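Local coordinates for protein peptidyl-prolyl cis-trans isomerase ([Pseudomonas syringae] pv. tomato str. DC3000, PDB 5XB0) that probably catalyses cis-trans isomerisation of peptidyl-proline bonds in other proteins, acting through the FKBP-type domain that makes up this piece of a longer chain, at residues G43-D47 / L128-Q133; L29-I33 / S86-N90; I33-T39 / K96-P102; R55-P61 / T120-E125. All coordinates share one frame; numbering follows the deposited sequence. Where two conformers were deposited one is given.

Interaction 1. Residues G43-D47 / L128-Q133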
loop_
_atom_site.group_PDB
_atom_site.type_symbol
_atom_site.label_atom_id
_atom_site.label_comp_id
_atom_site.label_asym_id
_atom_site.label_seq_id
_atom_site.Cartn_x
_atom_site.Cartn_y
_atom_site.Cartn_z
ATOM N N GLY A 43 -3.034 3.772 -19.484
ATOM C CA GLY A 43 -1.908 3.010 -19.996
ATOM C C GLY A 43 -1.933 1.573 -19.525
ATOM O O GLY A 43 -2.900 1.153 -18.890
ATOM N N PRO A 44 -0.871 0.809 -19.829
ATOM C CA PRO A 44 -0.839 -0.628 -19.519
ATOM C C PRO A 44 -0.810 -0.926 -18.028
ATOM O O PRO A 44 -0.255 -0.140 -17.237
ATOM C CB PRO A 44 0.466 -1.106 -20.174
ATOM C CG PRO A 44 0.783 -0.058 -21.210
ATOM C CD PRO A 44 0.311 1.235 -20.596
ATOM N N LYS A 45 -1.384 -2.073 -17.670
ATOM C CA LYS A 45 -1.326 -2.589 -16.306
ATOM C C LYS A 45 -0.204 -3.610 -16.232
ATOM O O LYS A 45 0.073 -4.301 -17.219
ATOM C CB LYS A 45 -2.648 -3.253 -15.902
ATOM C CG LYS A 45 -3.840 -2.325 -15.847
ATOM C CD LYS A 45 -5.128 -3.122 -15.735
ATOM C CE LYS A 45 -6.337 -2.205 -15.628
ATOM N NZ LYS A 45 -7.619 -2.965 -15.766
ATOM N N PRO A 46 0.434 -3.730 -15.056
ATOM C CA PRO A 46 1.519 -4.708 -14.912
ATOM C C PRO A 46 1.018 -6.121 -14.675
ATOM O O PRO A 46 -0.059 -6.305 -14.106
ATOM C CB PRO A 46 2.271 -4.207 -13.685
ATOM C CG PRO A 46 1.204 -3.592 -12.844
ATOM C CD PRO A 46 0.241 -2.942 -13.822
ATOM N N ASP A 47 1.799 -7.099 -15.116
ATOM C CA ASP A 47 1.537 -8.499 -14.818
ATOM C C ASP A 47 2.039 -8.836 -13.425
ATOM O O ASP A 47 2.917 -8.152 -12.886
ATOM C CB ASP A 47 2.213 -9.404 -15.843
ATOM C CG ASP A 47 1.589 -9.302 -17.225
ATOM O OD1 ASP A 47 0.404 -8.913 -17.339
ATOM O OD2 ASP A 47 2.286 -9.639 -18.202
ATOM N N LEU A 128 1.953 5.612 -11.086
ATOM C CA LEU A 128 2.522 4.570 -11.930
ATOM C C LEU A 128 3.047 5.198 -13.229
ATOM O O LEU A 128 2.281 5.672 -14.069
ATOM C CB LEU A 128 1.488 3.478 -12.213
ATOM C CG LEU A 128 2.008 2.281 -13.006
ATOM C CD1 LEU A 128 3.160 1.536 -12.298
ATOM C CD2 LEU A 128 0.872 1.328 -13.287
ATOM N N ILE A 129 4.364 5.202 -13.381
ATOM C CA ILE A 129 5.014 5.885 -14.493
ATOM C C ILE A 129 5.145 4.984 -15.717
ATOM O O ILE A 129 5.003 5.434 -16.862
ATOM C CB ILE A 129 6.415 6.385 -14.076
ATOM C CG1 ILE A 129 6.315 7.261 -12.830
ATOM C CG2 ILE A 129 7.091 7.147 -15.209
ATOM C CD1 ILE A 129 5.413 8.440 -13.010
ATOM N N ALA A 130 5.428 3.709 -15.463
ATOM C CA ALA A 130 5.636 2.738 -16.526
ATOM C C ALA A 130 5.554 1.322 -15.967
ATOM O O ALA A 130 5.644 1.101 -14.765
ATOM C CB ALA A 130 6.979 2.959 -17.202
ATOM N N VAL A 131 5.351 0.368 -16.860
ATOM C CA VAL A 131 5.400 -1.040 -16.499
ATOM C C VAL A 131 6.250 -1.763 -17.523
ATOM O O VAL A 131 6.473 -1.263 -18.627
ATOM C CB VAL A 131 3.998 -1.697 -16.440
ATOM C CG1 VAL A 131 3.091 -0.972 -15.426
ATOM C CG2 VAL A 131 3.370 -1.742 -17.817
ATOM N N SER A 132 6.718 -2.950 -17.161
ATOM C CA SER A 132 7.460 -3.781 -18.096
ATOM C C SER A 132 7.344 -5.226 -17.669
ATOM O O SER A 132 6.774 -5.532 -16.608
ATOM C CB SER A 132 8.933 -3.375 -18.165
ATOM O OG SER A 132 9.658 -3.964 -17.107
ATOM N N GLN A 133 7.865 -6.115 -18.505
ATOM C CA GLN A 133 7.959 -7.524 -18.153
ATOM C C GLN A 133 9.104 -7.731 -17.169
ATOM O O GLN A 133 9.939 -6.845 -16.979
ATOM C CB GLN A 133 8.164 -8.384 -19.403
ATOM C CG GLN A 133 7.089 -8.213 -20.474
ATOM C CD GLN A 133 5.716 -8.717 -20.047
ATOM O OE1 GLN A 133 5.535 -9.229 -18.940
ATOM N NE2 GLN A 133 4.738 -8.579 -20.936
ATOM O OXT GLN A 133 9.218 -8.785 -16.544
HETATM O O HOH W 1 3.944 -6.546 -16.821
#
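Val-131 sends its side chain between two prolines of 43-47 and buries more area there than any other residue of the contact. Its CB already lies 4.1 Å from Pro-46 CB. Beyond it the two methyls part. CG1 lies anti to the carbonyl carbon (chi1 -58°) and reaches the Pro-46 ring, 3.8 Å from Pro-46 CB and equally close to Pro-46 CD, the valine crossing the ring at about a right angle. CG2, held between the backbone N and the carbonyl carbon, turns instead to Pro-44 and stops 3.8 Å from Pro-44 CB. One branched side chain therefore spans both rings; Lys-45, between them, points its CB away from the strand. Val-131 belongs to the end of strand 122-132, just past a classic beta bulge where Ile-129 and Ala-130 both face Glu-53 of strand 51-59; in this FKBP-type domain the strand finishes at the chain's C-terminus, with the 43-47 loop laid against the last residues of the strand. Just before the bulge, Leu-128 extends the apolar patch more loosely, Leu-128 CD2 approaching Pro-46 CD to 4.3 Å. A water links the two backbones: it accepts from Asp-47 N at 2.8 Å and donates to Ser-132 O at 3.0 Å, where Pro-46 gives way to a residue with an N-H. Ser-132 OG donates to Gln-133 O, 2.9 Å away, and also hydrogen-bonds with Arg-51 NH1. On the other flank Pro-44 O is hydrogen-bonded to Thr-93 OG1.

Interaction 2. Residues L29-I33 / S86-N90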
loop_
_atom_site.group_PDB
_atom_site.type_symbol
_atom_site.label_atom_id
_atom_site.label_comp_id
_atom_site.label_asym_id
_atom_site.label_seq_id
_atom_site.Cartn_x
_atom_site.Cartn_y
_atom_site.Cartn_z
ATOM N N LEU A 29 -10.061 -3.658 -3.122
ATOM C CA LEU A 29 -9.401 -4.606 -4.006
ATOM C C LEU A 29 -9.228 -5.944 -3.294
ATOM O O LEU A 29 -9.763 -6.153 -2.196
ATOM C CB LEU A 29 -8.052 -4.044 -4.462
ATOM C CG LEU A 29 -8.056 -2.597 -4.989
ATOM C CD1 LEU A 29 -6.636 -2.155 -5.304
ATOM C CD2 LEU A 29 -8.932 -2.480 -6.241
ATOM N N ALA A 30 -8.514 -6.873 -3.925
ATOM C CA ALA A 30 -8.271 -8.169 -3.301
ATOM C C ALA A 30 -7.563 -8.019 -1.964
ATOM O O ALA A 30 -6.802 -7.066 -1.754
ATOM C CB ALA A 30 -7.455 -9.056 -4.226
ATOM N N ASP A 31 -7.844 -8.954 -1.054
ATOM C CA ASP A 31 -7.097 -9.082 0.199
ATOM C C ASP A 31 -7.171 -7.837 1.087
ATOM O O ASP A 31 -6.254 -7.564 1.856
ATOM C CB ASP A 31 -5.635 -9.430 -0.100
ATOM C CG ASP A 31 -5.494 -10.772 -0.803
ATOM O OD1 ASP A 31 -6.273 -11.700 -0.478
ATOM O OD2 ASP A 31 -4.615 -10.906 -1.681
ATOM N N GLY A 32 -8.268 -7.097 0.980
ATOM C CA GLY A 32 -8.527 -6.002 1.900
ATOM C C GLY A 32 -7.821 -4.682 1.609
ATOM O O GLY A 32 -7.952 -3.741 2.387
ATOM N N ILE A 33 -7.085 -4.601 0.508
ATOM C CA ILE A 33 -6.443 -3.342 0.128
ATOM C C ILE A 33 -7.513 -2.353 -0.323
ATOM O O ILE A 33 -8.420 -2.711 -1.085
ATOM C CB ILE A 33 -5.382 -3.532 -0.993
ATOM C CG1 ILE A 33 -4.109 -4.171 -0.437
ATOM C CG2 ILE A 33 -4.978 -2.181 -1.591
ATOM C CD1 ILE A 33 -4.211 -5.629 -0.107
ATOM N N SER A 86 -0.725 -7.501 -5.433
ATOM C CA SER A 86 -2.092 -7.681 -5.876
ATOM C C SER A 86 -2.698 -6.374 -6.366
ATOM O O SER A 86 -3.330 -6.343 -7.411
ATOM C CB SER A 86 -2.954 -8.269 -4.758
ATOM O OG SER A 86 -2.875 -7.476 -3.593
ATOM N N ALA A 87 -2.527 -5.301 -5.605
ATOM C CA ALA A 87 -3.251 -4.080 -5.932
ATOM C C ALA A 87 -2.775 -3.486 -7.252
ATOM O O ALA A 87 -3.584 -3.035 -8.066
ATOM C CB ALA A 87 -3.109 -3.057 -4.812
ATOM N N LEU A 88 -1.465 -3.497 -7.478
ATOM C CA LEU A 88 -0.942 -2.754 -8.623
ATOM C C LEU A 88 -1.254 -3.437 -9.962
ATOM O O LEU A 88 -1.194 -2.803 -11.020
ATOM C CB LEU A 88 0.558 -2.522 -8.464
ATOM C CG LEU A 88 0.931 -1.591 -7.306
ATOM C CD1 LEU A 88 2.433 -1.275 -7.301
ATOM C CD2 LEU A 88 0.108 -0.301 -7.357
ATOM N N GLN A 89 -1.633 -4.712 -9.932
ATOM C CA GLN A 89 -2.076 -5.367 -11.171
ATOM C C GLN A 89 -3.338 -4.728 -11.748
ATOM O O GLN A 89 -3.666 -4.935 -12.918
ATOM C CB GLN A 89 -2.323 -6.853 -10.924
ATOM C CG GLN A 89 -1.042 -7.628 -10.732
ATOM C CD GLN A 89 -1.308 -9.083 -10.420
ATOM O OE1 GLN A 89 -1.805 -9.838 -11.266
ATOM N NE2 GLN A 89 -1.009 -9.481 -9.189
ATOM N N ASN A 90 -4.030 -3.946 -10.924
ATOM C CA ASN A 90 -5.235 -3.240 -11.339
ATOM C C ASN A 90 -4.961 -1.860 -11.905
ATOM O O ASN A 90 -5.862 -1.211 -12.452
ATOM C CB ASN A 90 -6.176 -3.090 -10.149
ATOM C CG ASN A 90 -6.639 -4.415 -9.616
ATOM O OD1 ASN A 90 -7.453 -5.081 -10.244
ATOM N ND2 ASN A 90 -6.119 -4.810 -8.458
HETATM O O HOH W 2 -5.204 -5.845 -3.827
#
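Ala-87 O is gripped twice by Asn-90, a residue that, like Ala-87 itself, touches Leu-29 across the contact. Asn-90 N donates to Ala-87 O over 3.0 Å, and Asn-90 ND2 reaches the same oxygen at 3.1 Å. Both come from one face of the carbonyl, ND2 standing 38° out of the carbonyl plane rather than on a lone pair. This holds the side-chain amide folded back over the turn, with Asn-90 ND2 4.2 Å from Leu-29 CD1. The apolar centre is Ala-87 CB, met by residues from both ends of the loop: Leu-29 CD1 lies 3.7 Å from it and Ile-33 CG2 3.8 Å. With chi1 -75°, Ile-33 sets CG2 anti to the backbone N, the branch that meets Ala-87. Leu-29 N bonds to Ile-33 O, which closes the loop and brings the two apolar residues together. At its outer edge a single water donates to Ala-30 O at 2.9 Å and is hydrogen-bonded to Ser-86 OG at the same length, bridging loop and helix. The contact thus seats the connection between strands 27-28 and 34-37 against the last part of helix 82-87, while Leu-99 of strand 96-101 packs on both Ile-33 and Ala-87 from the sheet.

Interaction 3. Residues I33-T39 / K96-P102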
loop_
_atom_site.group_PDB
_atom_site.type_symbol
_atom_site.label_atom_id
_atom_site.label_comp_id
_atom_site.label_asym_id
_atom_site.label_seq_id
_atom_site.Cartn_x
_atom_site.Cartn_y
_atom_site.Cartn_z
ATOM N N ILE A 33 -7.085 -4.601 0.508
ATOM C CA ILE A 33 -6.443 -3.342 0.128
ATOM C C ILE A 33 -7.513 -2.353 -0.323
ATOM O O ILE A 33 -8.420 -2.711 -1.085
ATOM C CB ILE A 33 -5.382 -3.532 -0.993
ATOM C CG1 ILE A 33 -4.109 -4.171 -0.437
ATOM C CG2 ILE A 33 -4.978 -2.181 -1.591
ATOM C CD1 ILE A 33 -4.211 -5.629 -0.107
ATOM N N LEU A 34 -7.412 -1.113 0.154
ATOM C CA LEU A 34 -8.389 -0.074 -0.160
ATOM C C LEU A 34 -7.782 0.982 -1.063
ATOM O O LEU A 34 -6.754 1.565 -0.735
ATOM C CB LEU A 34 -8.901 0.585 1.115
ATOM C CG LEU A 34 -9.389 -0.372 2.202
ATOM C CD1 LEU A 34 -9.632 0.371 3.519
ATOM C CD2 LEU A 34 -10.662 -1.085 1.755
ATOM N N MET A 35 -8.442 1.247 -2.182
ATOM C CA MET A 35 -7.908 2.156 -3.176
ATOM C C MET A 35 -8.807 3.367 -3.361
ATOM O O MET A 35 -10.045 3.254 -3.439
ATOM C CB MET A 35 -7.734 1.426 -4.517
ATOM C CG MET A 35 -7.111 2.267 -5.627
ATOM S SD MET A 35 -8.293 3.253 -6.575
ATOM C CE MET A 35 -9.016 1.990 -7.618
ATOM N N THR A 36 -8.176 4.527 -3.445
ATOM C CA THR A 36 -8.850 5.746 -3.864
ATOM C C THR A 36 -8.113 6.304 -5.074
ATOM O O THR A 36 -6.894 6.427 -5.040
ATOM C CB THR A 36 -8.870 6.797 -2.749
ATOM O OG1 THR A 36 -9.358 6.208 -1.534
ATOM C CG2 THR A 36 -9.767 7.973 -3.142
ATOM N N GLU A 37 -8.835 6.645 -6.139
ATOM C CA GLU A 37 -8.172 7.136 -7.340
ATOM C C GLU A 37 -8.046 8.643 -7.318
ATOM O O GLU A 37 -9.049 9.357 -7.269
ATOM C CB GLU A 37 -8.931 6.691 -8.588
ATOM C CG GLU A 37 -8.316 7.142 -9.893
ATOM C CD GLU A 37 -8.821 6.314 -11.059
ATOM O OE1 GLU A 37 -9.807 6.746 -11.696
ATOM O OE2 GLU A 37 -8.263 5.220 -11.309
ATOM N N LEU A 38 -6.806 9.122 -7.348
ATOM C CA LEU A 38 -6.548 10.551 -7.353
ATOM C C LEU A 38 -6.612 11.050 -8.793
ATOM O O LEU A 38 -7.246 12.063 -9.085
ATOM C CB LEU A 38 -5.183 10.862 -6.717
ATOM C CG LEU A 38 -4.896 10.113 -5.407
ATOM C CD1 LEU A 38 -3.522 10.460 -4.847
ATOM C CD2 LEU A 38 -5.970 10.384 -4.369
ATOM N N THR A 39 -5.966 10.305 -9.686
ATOM C CA THR A 39 -5.897 10.621 -11.116
ATOM C C THR A 39 -6.050 9.333 -11.909
ATOM O O THR A 39 -5.353 8.367 -11.639
ATOM C CB THR A 39 -4.550 11.275 -11.489
ATOM O OG1 THR A 39 -4.367 12.471 -10.718
ATOM C CG2 THR A 39 -4.492 11.611 -12.975
ATOM N N LYS A 96 -2.687 7.889 -10.592
ATOM C CA LYS A 96 -2.188 8.194 -9.248
ATOM C C LYS A 96 -3.224 7.667 -8.269
ATOM O O LYS A 96 -4.392 8.085 -8.311
ATOM C CB LYS A 96 -1.976 9.699 -9.034
ATOM C CG LYS A 96 -1.011 10.363 -10.010
ATOM C CD LYS A 96 -0.501 11.693 -9.437
ATOM C CE LYS A 96 -0.185 12.707 -10.530
ATOM N NZ LYS A 96 -1.426 13.216 -11.187
ATOM N N TRP A 97 -2.799 6.744 -7.410
ATOM C CA TRP A 97 -3.672 6.043 -6.471
ATOM C C TRP A 97 -3.230 6.201 -5.028
ATOM O O TRP A 97 -2.032 6.246 -4.742
ATOM C CB TRP A 97 -3.712 4.545 -6.787
ATOM C CG TRP A 97 -4.604 4.167 -7.924
ATOM C CD1 TRP A 97 -5.266 5.009 -8.773
ATOM C CD2 TRP A 97 -4.949 2.838 -8.324
ATOM N NE1 TRP A 97 -6.007 4.282 -9.682
ATOM C CE2 TRP A 97 -5.838 2.948 -9.416
ATOM C CE3 TRP A 97 -4.604 1.559 -7.853
ATOM C CZ2 TRP A 97 -6.369 1.832 -10.067
ATOM C CZ3 TRP A 97 -5.151 0.451 -8.487
ATOM C CH2 TRP A 97 -6.022 0.602 -9.582
ATOM N N ARG A 98 -4.208 6.260 -4.125
ATOM C CA ARG A 98 -3.973 6.091 -2.701
ATOM C C ARG A 98 -4.342 4.661 -2.349
ATOM O O ARG A 98 -5.413 4.184 -2.727
ATOM C CB ARG A 98 -4.800 7.099 -1.889
ATOM C CG ARG A 98 -4.721 6.915 -0.370
ATOM C CD ARG A 98 -5.397 8.115 0.301
ATOM N NE ARG A 98 -5.205 8.196 1.745
ATOM C CZ ARG A 98 -5.982 7.561 2.613
ATOM N NH1 ARG A 98 -6.957 6.788 2.156
ATOM N NH2 ARG A 98 -5.776 7.682 3.923
ATOM N N LEU A 99 -3.426 3.957 -1.699
ATOM C CA LEU A 99 -3.676 2.595 -1.233
ATOM C C LEU A 99 -3.567 2.530 0.270
ATOM O O LEU A 99 -2.582 2.998 0.834
ATOM C CB LEU A 99 -2.674 1.604 -1.835
ATOM C CG LEU A 99 -2.630 1.431 -3.345
ATOM C CD1 LEU A 99 -1.588 0.367 -3.703
ATOM C CD2 LEU A 99 -4.005 1.038 -3.885
ATOM N N VAL A 100 -4.546 1.916 0.919
ATOM C CA VAL A 100 -4.433 1.600 2.335
ATOM C C VAL A 100 -4.316 0.093 2.434
ATOM O O VAL A 100 -5.195 -0.630 1.975
ATOM C CB VAL A 100 -5.640 2.094 3.157
ATOM C CG1 VAL A 100 -5.410 1.835 4.639
ATOM C CG2 VAL A 100 -5.865 3.582 2.925
ATOM N N ILE A 101 -3.219 -0.371 3.017
ATOM C CA ILE A 101 -2.873 -1.788 2.990
ATOM C C ILE A 101 -2.881 -2.340 4.408
ATOM O O ILE A 101 -2.151 -1.839 5.275
ATOM C CB ILE A 101 -1.484 -1.985 2.324
ATOM C CG1 ILE A 101 -1.515 -1.372 0.912
ATOM C CG2 ILE A 101 -1.086 -3.451 2.283
ATOM C CD1 ILE A 101 -0.202 -1.432 0.173
ATOM N N PRO A 102 -3.711 -3.369 4.662
ATOM C CA PRO A 102 -3.727 -3.977 6.002
ATOM C C PRO A 102 -2.394 -4.600 6.336
ATOM O O PRO A 102 -1.646 -4.984 5.427
ATOM C CB PRO A 102 -4.833 -5.044 5.911
ATOM C CG PRO A 102 -4.935 -5.354 4.464
ATOM C CD PRO A 102 -4.596 -4.075 3.720
HETATM O O HOH W 3 -7.734 4.631 -0.076
#
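Strands 34-37 and 96-101 run antiparallel, 156° between their directions and 4.7 Å apart at closest approach. Leu-34 with Val-100 and Thr-36 with Arg-98 are hydrogen-bonded pairs, each joined by two backbone bonds; Leu-34 N to Val-100 O is nearly straight, 174° at the hydrogen. Met-35 with Leu-99 and Glu-37 with Trp-97 are the non-hydrogen-bonded pairs between and beyond them. The register then slips by one in a classic beta bulge, where Leu-38 N (2.8 Å) and Thr-39 N (3.0 Å) both donate to Lys-96 O. On the face carrying Met-35 and Trp-97, the methionine runs diagonally over the indole. Its CG leaves anti to the backbone N (chi1 -177°) and rests over the six-membered ring; the chain then bends, bringing Met-35 SD 3.8 Å above the centroid of the five-membered ring of Trp-97, a Met-aromatic contact. Met-35 CE ends 3.6 Å from Trp-97 CZ2. The indole N-H is held: Trp-97 NE1 donates to the anti lone pair of Glu-37 OE2 at 2.9 Å; face contact and edge bond together should restrict the ring's rotation. On the other face Lys-96 lies alongside Thr-39 and its NZ bonds Thr-39 OG1 at 3.1 Å, whereas the guanidinium of Arg-98 makes a salt bridge with Glu-20 of helix 6-21. Next to the strand, Ile-33 CG1 lies beside Ile-101 CG1, 4.0 Å off. This antiparallel ladder, with helix 82-87 packed on the face of Leu-99, is part of the curved sheet wrapped round a short helix that defines the FKBP fold.

Interaction 4. Residues R55-P61 / T120-E125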
loop_
_atom_site.group_PDB
_atom_site.type_symbol
_atom_site.label_atom_id
_atom_site.label_comp_id
_atom_site.label_asym_id
_atom_site.label_seq_id
_atom_site.Cartn_x
_atom_site.Cartn_y
_atom_site.Cartn_z
ATOM N N ARG A 55 6.587 6.473 -8.627
ATOM C CA ARG A 55 6.889 7.393 -7.543
ATOM C C ARG A 55 5.963 7.019 -6.410
ATOM O O ARG A 55 4.819 6.623 -6.651
ATOM C CB ARG A 55 6.650 8.847 -7.942
ATOM C CG ARG A 55 7.518 9.365 -9.040
ATOM C CD ARG A 55 7.300 10.861 -9.194
ATOM N NE ARG A 55 8.283 11.428 -10.099
ATOM C CZ ARG A 55 8.105 11.522 -11.407
ATOM N NH1 ARG A 55 6.973 11.103 -11.954
ATOM N NH2 ARG A 55 9.053 12.047 -12.165
ATOM N N TYR A 56 6.424 7.155 -5.171
ATOM C CA TYR A 56 5.570 6.782 -4.055
ATOM C C TYR A 56 5.929 7.519 -2.775
ATOM O O TYR A 56 7.054 7.962 -2.578
ATOM C CB TYR A 56 5.621 5.269 -3.803
ATOM C CG TYR A 56 6.945 4.774 -3.265
ATOM C CD1 TYR A 56 7.998 4.489 -4.127
ATOM C CD2 TYR A 56 7.148 4.596 -1.898
ATOM C CE1 TYR A 56 9.234 4.050 -3.642
ATOM C CE2 TYR A 56 8.384 4.159 -1.403
ATOM C CZ TYR A 56 9.413 3.872 -2.284
ATOM O OH TYR A 56 10.636 3.440 -1.812
ATOM N N VAL A 57 4.935 7.627 -1.908
ATOM C CA VAL A 57 5.148 8.063 -0.537
ATOM C C VAL A 57 4.436 7.054 0.345
ATOM O O VAL A 57 3.257 6.786 0.150
ATOM C CB VAL A 57 4.610 9.476 -0.278
ATOM C CG1 VAL A 57 4.865 9.860 1.184
ATOM C CG2 VAL A 57 5.295 10.477 -1.189
ATOM N N GLY A 58 5.158 6.494 1.311
ATOM C CA GLY A 58 4.570 5.538 2.235
ATOM C C GLY A 58 4.493 6.131 3.628
ATOM O O GLY A 58 5.491 6.634 4.146
ATOM N N ARG A 59 3.298 6.092 4.209
ATOM C CA ARG A 59 3.052 6.674 5.521
ATOM C C ARG A 59 2.439 5.699 6.510
ATOM O O ARG A 59 1.672 4.803 6.134
ATOM C CB ARG A 59 2.129 7.886 5.397
ATOM C CG ARG A 59 2.653 8.984 4.492
ATOM C CD ARG A 59 1.618 10.077 4.346
ATOM N NE ARG A 59 2.029 11.288 5.040
ATOM C CZ ARG A 59 2.604 12.325 4.444
ATOM N NH1 ARG A 59 2.817 12.306 3.134
ATOM N NH2 ARG A 59 2.956 13.386 5.157
ATOM N N LEU A 60 2.767 5.910 7.782
ATOM C CA LEU A 60 2.061 5.263 8.891
ATOM C C LEU A 60 0.687 5.915 9.039
ATOM O O LEU A 60 0.449 7.000 8.499
ATOM C CB LEU A 60 2.866 5.391 10.187
ATOM C CG LEU A 60 4.334 4.959 10.112
ATOM C CD1 LEU A 60 5.030 5.169 11.447
ATOM C CD2 LEU A 60 4.410 3.507 9.667
ATOM N N PRO A 61 -0.223 5.267 9.775
ATOM C CA PRO A 61 -1.559 5.853 9.933
ATOM C C PRO A 61 -1.569 7.254 10.542
ATOM O O PRO A 61 -2.507 8.004 10.269
ATOM C CB PRO A 61 -2.261 4.863 10.862
ATOM C CG PRO A 61 -1.632 3.540 10.528
ATOM C CD PRO A 61 -0.182 3.867 10.232
ATOM N N THR A 120 0.701 -2.732 11.839
ATOM C CA THR A 120 0.540 -1.372 11.337
ATOM C C THR A 120 0.063 -1.379 9.884
ATOM O O THR A 120 0.812 -1.765 8.982
ATOM C CB THR A 120 1.852 -0.594 11.434
ATOM O OG1 THR A 120 2.311 -0.598 12.791
ATOM C CG2 THR A 120 1.667 0.843 10.986
ATOM N N PRO A 121 -1.185 -0.953 9.648
ATOM C CA PRO A 121 -1.604 -0.722 8.261
ATOM C C PRO A 121 -0.801 0.424 7.640
ATOM O O PRO A 121 -0.368 1.322 8.356
ATOM C CB PRO A 121 -3.089 -0.371 8.389
ATOM C CG PRO A 121 -3.247 0.134 9.794
ATOM C CD PRO A 121 -2.190 -0.522 10.635
ATOM N N LEU A 122 -0.580 0.379 6.332
ATOM C CA LEU A 122 0.257 1.380 5.669
ATOM C C LEU A 122 -0.546 2.160 4.643
ATOM O O LEU A 122 -1.419 1.600 3.984
ATOM C CB LEU A 122 1.452 0.715 4.987
ATOM C CG LEU A 122 2.341 -0.151 5.886
ATOM C CD1 LEU A 122 3.501 -0.735 5.081
ATOM C CD2 LEU A 122 2.853 0.689 7.053
ATOM N N VAL A 123 -0.238 3.446 4.501
ATOM C CA VAL A 123 -0.924 4.296 3.529
ATOM C C VAL A 123 0.065 4.758 2.478
ATOM O O VAL A 123 1.051 5.407 2.800
ATOM C CB VAL A 123 -1.563 5.519 4.200
ATOM C CG1 VAL A 123 -2.336 6.333 3.186
ATOM C CG2 VAL A 123 -2.481 5.069 5.352
ATOM N N PHE A 124 -0.185 4.390 1.226
ATOM C CA PHE A 124 0.696 4.781 0.125
ATOM C C PHE A 124 0.022 5.747 -0.820
ATOM O O PHE A 124 -1.163 5.622 -1.101
ATOM C CB PHE A 124 1.127 3.560 -0.684
ATOM C CG PHE A 124 2.105 2.683 0.015
ATOM C CD1 PHE A 124 3.464 2.901 -0.124
ATOM C CD2 PHE A 124 1.672 1.616 0.785
ATOM C CE1 PHE A 124 4.381 2.073 0.517
ATOM C CE2 PHE A 124 2.588 0.792 1.435
ATOM C CZ PHE A 124 3.941 1.022 1.291
ATOM N N GLU A 125 0.783 6.709 -1.324
ATOM C CA GLU A 125 0.360 7.405 -2.524
ATOM C C GLU A 125 1.323 6.996 -3.632
ATOM O O GLU A 125 2.527 7.097 -3.452
ATOM C CB GLU A 125 0.343 8.916 -2.305
ATOM C CG GLU A 125 -0.757 9.326 -1.330
ATOM C CD GLU A 125 -1.191 10.769 -1.482
ATOM O OE1 GLU A 125 -0.902 11.378 -2.536
ATOM O OE2 GLU A 125 -1.834 11.289 -0.545
#
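Val-57 and Glu-125 are joined by reciprocal backbone hydrogen bonds, as are Arg-59 and Val-123, the shortest of the four being Arg-59 N to Val-123 O at 2.7 Å. Strands 55-59 and 122-125 run antiparallel, at 162°. Between these pairs Gly-58 faces Phe-124 in a non-hydrogen-bonded pair, with CA-H...O contacts such as Phe-124 CA to Val-57 O at 3.3 Å. Aromatic packing comes next. With no side chain on Gly-58, the Phe-124 ring can come close to the neighbouring strand, its CD1 3.7 Å from Gly-58 CA. With its ring in the crowded position between backbone N and carbonyl carbon (chi1 69°), Tyr-56 brings CD2 to the edge of that ring, 4.4 Å from Phe-124 CD1. Its OH hydrogen-bonds Asp-67 OD2. A tartaric acid, probably from the crystallisation liquor, lies about 4 Å from the Tyr-56 side chain and may mark the aromatic pocket in which FKBPs bind proline. Aliphatic contacts take over where strand 55-59 ends and 122-125 begins. Leu-60 CD2 meets Leu-122 CD2 at 4.1 Å, side by side and pointing the same way, and Pro-61 CD sits 3.6 Å from Thr-120 CG2. The proline rings cross at about a right angle, Pro-61 CG to Pro-121 CG being 3.8 Å; Pro-121 O, buried beneath Pro-61, has no polar partner. Trp-84 of helix 82-87 packs edge-to-face with both Tyr-56 and Phe-124, strand 65-68 borders Val-57 and Leu-60, strand 96-101 supplies Ile-101 to Phe-124, and Phe-16 of helix 6-21 covers the two prolines.

In the fold
Interactions 3 and 4 lie in one antiparallel sheet, their centres about 10 Å apart: strand 96-101 pairs with 34-37 and with 122-132, and 122-132 in turn with 51-59. A probable hydrogen bond from Phe-124 N to Leu-99 O joins them. Interaction 2 shares Ile-33 with interaction 3, about 9 Å between centres, and brings helix 82-87 to the sheet. Interaction 1, its centre about 21 Å from that of interaction 4 although both use strand 122-132, touches interaction 2 through Pro-46 and Lys-45. Along the chain the first segments come in the order 2, 3, 1, 4 and the second in the order 2, 3, 4, 1, so segments far apart in sequence are interleaved in one sheet and its helix.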